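Local coordinates for protein ribonucleoside-diphosphate reductase subunit beta (Bacillus halodurans C-125, PDB 2RCC) that probably serves as the diiron-binding small subunit of a class I ribonucleotide reductase, the enzyme that makes deoxyribonucleotides for DNA synthesis, at residues Y215-R218 with D219-L222; E119-H122 with N123-S127. All coordinates share one frame; numbering follows the deposited sequence.

Overall arrangement
Both interactions are local, each joining consecutive turns of one helix, so neither closes a loop. Coming from the N terminus, interaction 2 (119-122 with 123-127) lies first, on helix 106-133, and interaction 1 (215-218 with 219-222) follows on helix 207-237. They are in series, neither nested nor crossed, with helices 136-147, 150-168, 172-187 and 191-202 between them. In space they touch, their centres about 13 Å apart. Asp-219 OD2 lies 2.6 Å from His-122 NE2, a probable hydrogen bond, and Ile-216 packs on His-122 and Tyr-126. Two helices of the ferritin-like diiron core are thereby tied together beside the predicted iron ligands.

Interaction 1 of 2, residues Y215-R218 with D219-L222; sequences YINR and DEQL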
loop_
_atom_site.group_PDB
_atom_site.type_symbol
_atom_site.label_atom_id
_atom_site.label_comp_id
_atom_site.label_asym_id
_atom_site.label_seq_id
_atom_site.Cartn_x
_atom_site.Cartn_y
_atom_site.Cartn_z
ATOM N N TYR A 215 7.468 -1.491 -17.512
ATOM C CA TYR A 215 7.501 -1.078 -16.095
ATOM C C TYR A 215 6.526 -1.906 -15.264
ATOM O O TYR A 215 6.896 -2.350 -14.165
ATOM C CB TYR A 215 7.218 0.383 -15.919
ATOM C CG TYR A 215 8.244 1.342 -16.530
ATOM C CD1 TYR A 215 9.523 0.931 -16.915
ATOM C CD2 TYR A 215 7.940 2.685 -16.638
ATOM C CE1 TYR A 215 10.440 1.855 -17.442
ATOM C CE2 TYR A 215 8.843 3.589 -17.134
ATOM C CZ TYR A 215 10.087 3.168 -17.532
ATOM O OH TYR A 215 10.993 4.084 -18.028
ATOM N N ILE A 216 5.316 -2.103 -15.783
ATOM C CA ILE A 216 4.325 -2.961 -15.118
ATOM C C ILE A 216 4.858 -4.396 -14.937
ATOM O O ILE A 216 4.809 -4.960 -13.831
ATOM C CB ILE A 216 2.979 -3.017 -15.874
ATOM C CG1 ILE A 216 2.266 -1.657 -15.841
ATOM C CG2 ILE A 216 2.054 -4.162 -15.298
ATOM C CD1 ILE A 216 1.092 -1.455 -16.838
ATOM N N ASN A 217 5.400 -4.948 -16.018
ATOM C CA ASN A 217 5.917 -6.317 -16.050
ATOM C C ASN A 217 7.120 -6.468 -15.069
ATOM O O ASN A 217 7.245 -7.505 -14.421
ATOM C CB ASN A 217 6.259 -6.675 -17.517
ATOM C CG ASN A 217 6.206 -8.173 -17.845
ATOM O OD1 ASN A 217 5.741 -9.018 -17.081
ATOM N ND2 ASN A 217 6.641 -8.483 -19.063
ATOM N N ARG A 218 7.971 -5.436 -14.948
ATOM C CA ARG A 218 9.094 -5.403 -13.997
ATOM C C ARG A 218 8.565 -5.459 -12.537
ATOM O O ARG A 218 9.072 -6.206 -11.695
ATOM C CB ARG A 218 9.954 -4.143 -14.183
ATOM C CG ARG A 218 10.927 -3.830 -13.011
ATOM C CD ARG A 218 11.948 -2.692 -13.237
ATOM N NE ARG A 218 11.647 -1.227 -13.269
ATOM C CZ ARG A 218 10.532 -0.519 -12.969
ATOM N NH1 ARG A 218 9.347 -1.023 -12.533
ATOM N NH2 ARG A 218 10.628 0.807 -13.135
ATOM N N ASP A 219 7.564 -4.641 -12.245
ATOM C CA ASP A 219 6.910 -4.688 -10.929
ATOM C C ASP A 219 6.348 -6.089 -10.672
ATOM O O ASP A 219 6.467 -6.627 -9.577
ATOM C CB ASP A 219 5.733 -3.731 -10.858
ATOM C CG ASP A 219 6.127 -2.270 -10.853
ATOM O OD1 ASP A 219 7.259 -1.915 -10.546
ATOM O OD2 ASP A 219 5.225 -1.455 -11.089
ATOM N N GLU A 220 5.705 -6.666 -11.677
ATOM C CA GLU A 220 5.152 -8.010 -11.499
ATOM C C GLU A 220 6.214 -9.029 -11.145
ATOM O O GLU A 220 5.955 -9.871 -10.343
ATOM C CB GLU A 220 4.404 -8.477 -12.712
ATOM C CG GLU A 220 3.114 -7.732 -12.976
ATOM C CD GLU A 220 2.353 -8.388 -14.121
ATOM O OE1 GLU A 220 2.976 -8.633 -15.182
ATOM O OE2 GLU A 220 1.138 -8.633 -13.944
ATOM N N GLN A 221 7.433 -8.893 -11.657
ATOM C CA GLN A 221 8.475 -9.865 -11.338
ATOM C C GLN A 221 8.836 -9.843 -9.865
ATOM O O GLN A 221 9.097 -10.903 -9.295
ATOM C CB GLN A 221 9.737 -9.704 -12.211
ATOM C CG GLN A 221 9.526 -9.690 -13.732
ATOM C CD GLN A 221 8.502 -10.700 -14.218
ATOM O OE1 GLN A 221 8.691 -11.899 -14.039
ATOM N NE2 GLN A 221 7.433 -10.224 -14.877
ATOM N N LEU A 222 8.852 -8.661 -9.250
ATOM C CA LEU A 222 9.126 -8.572 -7.822
ATOM C C LEU A 222 7.942 -9.122 -6.997
ATOM O O LEU A 222 8.137 -9.709 -5.934
ATOM C CB LEU A 222 9.523 -7.154 -7.430
ATOM C CG LEU A 222 10.848 -6.628 -7.995
ATOM C CD1 LEU A 222 11.096 -5.156 -7.561
ATOM C CD2 LEU A 222 11.997 -7.485 -7.535
#
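The guanidinium of Arg-218 takes the Asp-219 carboxylate at its edge: NH1 lies 3.0 Å from OD1 in a salt bridge, with the two planes 33° apart. The arginine chain runs out extended as far as CD, and a bend at chi3 (73°) then turns the guanidinium toward its neighbour. The other oxygen, Asp-219 OD2, accepts hydrogen bonds from Trp-53 and His-122, so the carboxylate is gripped on both oxygens and its rotation is fixed. The Gln-221 amide holds Asn-217 O close to its own plane, with NE2 2.8 Å from that oxygen. Since Gln-221 N also donates to Asn-217 O, at 3.1 Å, one carbonyl is held twice, its donors arriving from opposite faces. A bend at chi2 (-41°) folds the glutamine back over the preceding turn to allow this. A leucine in its place would probably cost Asn-217 O its side-chain donor and remove one hydrogen-bonding partner each from Tyr-191 and Arg-292. The turn belongs to helix 207-237 of the ferritin-like bundle, in which Glu-220 is a predicted ligand of the second iron. Glu-220 N donates to Ile-216 O (2.9 Å), and Glu-220 CG lies 3.4 Å from the same oxygen; the Glu-220 side chain also packs on Tyr-191 and Phe-194 of helix 191-202. Asp-219 N donates to Tyr-215 O at 3.1 Å.

Interaction 2 of 2, residues E119-H122 with N123-S127; sequences EVVH and NQSYS
Glu-119 meets Asn-123 through the backbone, its O accepting from Asn-123 N at 2.9 Å; its side chain leaves the helix on another side, where OE2 comes close to the carboxylate of Glu-186, another predicted iron ligand. Val-120 O in turn takes Gln-124 N at 3.1 Å. The amide oxygen of Gln-124 is hydrogen-bonded to Tyr-45 OH of the second subunit, and Val-120 packs against Ser-113 of that subunit, so this side of the helix lies at the dimer interface. At Val-121 the carbonyl gains a second donor: besides Ser-125 N (2.9 Å), Ser-125 OG donates at 2.7 Å from above the carbonyl plane, on the face opposite to the N-H. With OG anti to the carbonyl carbon (chi1 -58°), the hydroxyl is directed back at the preceding turn; two conformers are modelled for this serine, so the hydroxyl bond is less certain than the backbone one. His-122 O receives Tyr-126 N at 3.1 Å and also lies over one face of the Tyr-126 ring, 3.3 Å from CD2. The tyrosine therefore leans back along the turn that carries the histidine, while Ile-82, Leu-85 and Ala-86 of helix 72-87 and Ile-216 of helix 207-237 pack around it. The His-122 ring points into the bundle, where NE2 is hydrogen-bonded to Asp-219 OD2, leaving ND1 as the probable iron-facing nitrogen. Glu-119 and His-122 form the Glu-X-X-His motif of ferritin-like diiron proteins, and Tyr-126, one turn further on, is consistent with the radical tyrosine of class I small subunits.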
loop_
_atom_site.group_PDB
_atom_site.type_symbol
_atom_site.label_atom_id
_atom_site.label_comp_id
_atom_site.label_asym_id
_atom_site.label_seq_id
_atom_site.Cartn_x
_atom_site.Cartn_y
_atom_site.Cartn_z
ATOM N N GLU A 119 -0.621 -1.867 -8.009
ATOM C CA GLU A 119 -1.763 -2.286 -8.842
ATOM C C GLU A 119 -2.674 -1.113 -9.210
ATOM O O GLU A 119 -3.163 -1.060 -10.358
ATOM C CB GLU A 119 -2.601 -3.375 -8.177
ATOM C CG GLU A 119 -1.863 -4.698 -7.861
ATOM C CD GLU A 119 -1.218 -5.366 -9.072
ATOM O OE1 GLU A 119 -1.779 -5.265 -10.196
ATOM O OE2 GLU A 119 -0.157 -6.008 -8.886
ATOM N N VAL A 120 -2.904 -0.190 -8.258
ATOM C CA VAL A 120 -3.650 1.041 -8.506
ATOM C C VAL A 120 -3.006 1.820 -9.644
ATOM O O VAL A 120 -3.688 2.232 -10.584
ATOM C CB VAL A 120 -3.786 1.942 -7.240
ATOM C CG1 VAL A 120 -4.237 3.342 -7.630
ATOM C CG2 VAL A 120 -4.779 1.320 -6.208
ATOM N N VAL A 121 -1.699 2.014 -9.557
ATOM C CA VAL A 121 -0.958 2.717 -10.584
ATOM C C VAL A 121 -0.939 1.972 -11.958
ATOM O O VAL A 121 -1.099 2.619 -13.017
ATOM C CB VAL A 121 0.467 3.078 -10.149
ATOM C CG1 VAL A 121 1.193 3.786 -11.310
ATOM C CG2 VAL A 121 0.438 4.002 -8.888
ATOM N N HIS A 122 -0.830 0.643 -11.919
ATOM C CA HIS A 122 -0.921 -0.174 -13.144
ATOM C C HIS A 122 -2.285 0.031 -13.804
ATOM O O HIS A 122 -2.359 0.304 -14.995
ATOM C CB HIS A 122 -0.686 -1.677 -12.907
ATOM C CG HIS A 122 0.671 -2.006 -12.341
ATOM N ND1 HIS A 122 0.999 -3.252 -11.850
ATOM C CD2 HIS A 122 1.764 -1.227 -12.155
ATOM C CE1 HIS A 122 2.249 -3.237 -11.419
ATOM N NE2 HIS A 122 2.742 -2.023 -11.609
ATOM N N ASN A 123 -3.353 -0.065 -13.034
ATOM C CA ASN A 123 -4.688 0.129 -13.600
ATOM C C ASN A 123 -4.898 1.523 -14.212
ATOM O O ASN A 123 -5.457 1.657 -15.318
ATOM C CB ASN A 123 -5.777 -0.185 -12.587
ATOM C CG ASN A 123 -7.167 -0.186 -13.225
ATOM O OD1 ASN A 123 -7.504 -1.052 -14.061
ATOM N ND2 ASN A 123 -7.967 0.800 -12.861
ATOM N N GLN A 124 -4.425 2.554 -13.530
ATOM C CA GLN A 124 -4.508 3.915 -14.066
ATOM C C GLN A 124 -3.650 4.117 -15.352
ATOM O O GLN A 124 -4.013 4.923 -16.225
ATOM C CB GLN A 124 -4.171 4.928 -12.961
ATOM C CG GLN A 124 -4.205 6.391 -13.392
ATOM C CD GLN A 124 -2.843 6.992 -13.583
ATOM O OE1 GLN A 124 -1.896 6.701 -12.829
ATOM N NE2 GLN A 124 -2.748 7.923 -14.523
ATOM N N SER A 125 -2.518 3.419 -15.430
ATOM C CA SER A 125 -1.644 3.464 -16.590
ATOM C C SER A 125 -2.338 2.854 -17.812
ATOM O O SER A 125 -2.159 3.321 -18.927
ATOM C CB SER A 125 -0.320 2.740 -16.292
ATOM O OG SER A 125 0.339 3.302 -15.171
ATOM N N TYR A 126 -3.129 1.790 -17.612
ATOM C CA TYR A 126 -3.858 1.205 -18.737
ATOM C C TYR A 126 -4.901 2.212 -19.280
ATOM O O TYR A 126 -5.015 2.404 -20.493
ATOM C CB TYR A 126 -4.552 -0.105 -18.387
ATOM C CG TYR A 126 -3.629 -1.235 -18.011
ATOM C CD1 TYR A 126 -2.571 -1.603 -18.814
ATOM C CD2 TYR A 126 -3.835 -1.953 -16.838
ATOM C CE1 TYR A 126 -1.691 -2.636 -18.421
ATOM C CE2 TYR A 126 -3.001 -2.981 -16.460
ATOM C CZ TYR A 126 -1.941 -3.335 -17.253
ATOM O OH TYR A 126 -1.134 -4.377 -16.854
ATOM N N SER A 127 -5.638 2.846 -18.390
ATOM C CA SER A 127 -6.571 3.910 -18.774
ATOM C C SER A 127 -5.899 5.053 -19.469
ATOM O O SER A 127 -6.446 5.612 -20.388
ATOM C CB SER A 127 -7.317 4.478 -17.558
ATOM O OG SER A 127 -8.130 3.460 -17.019
#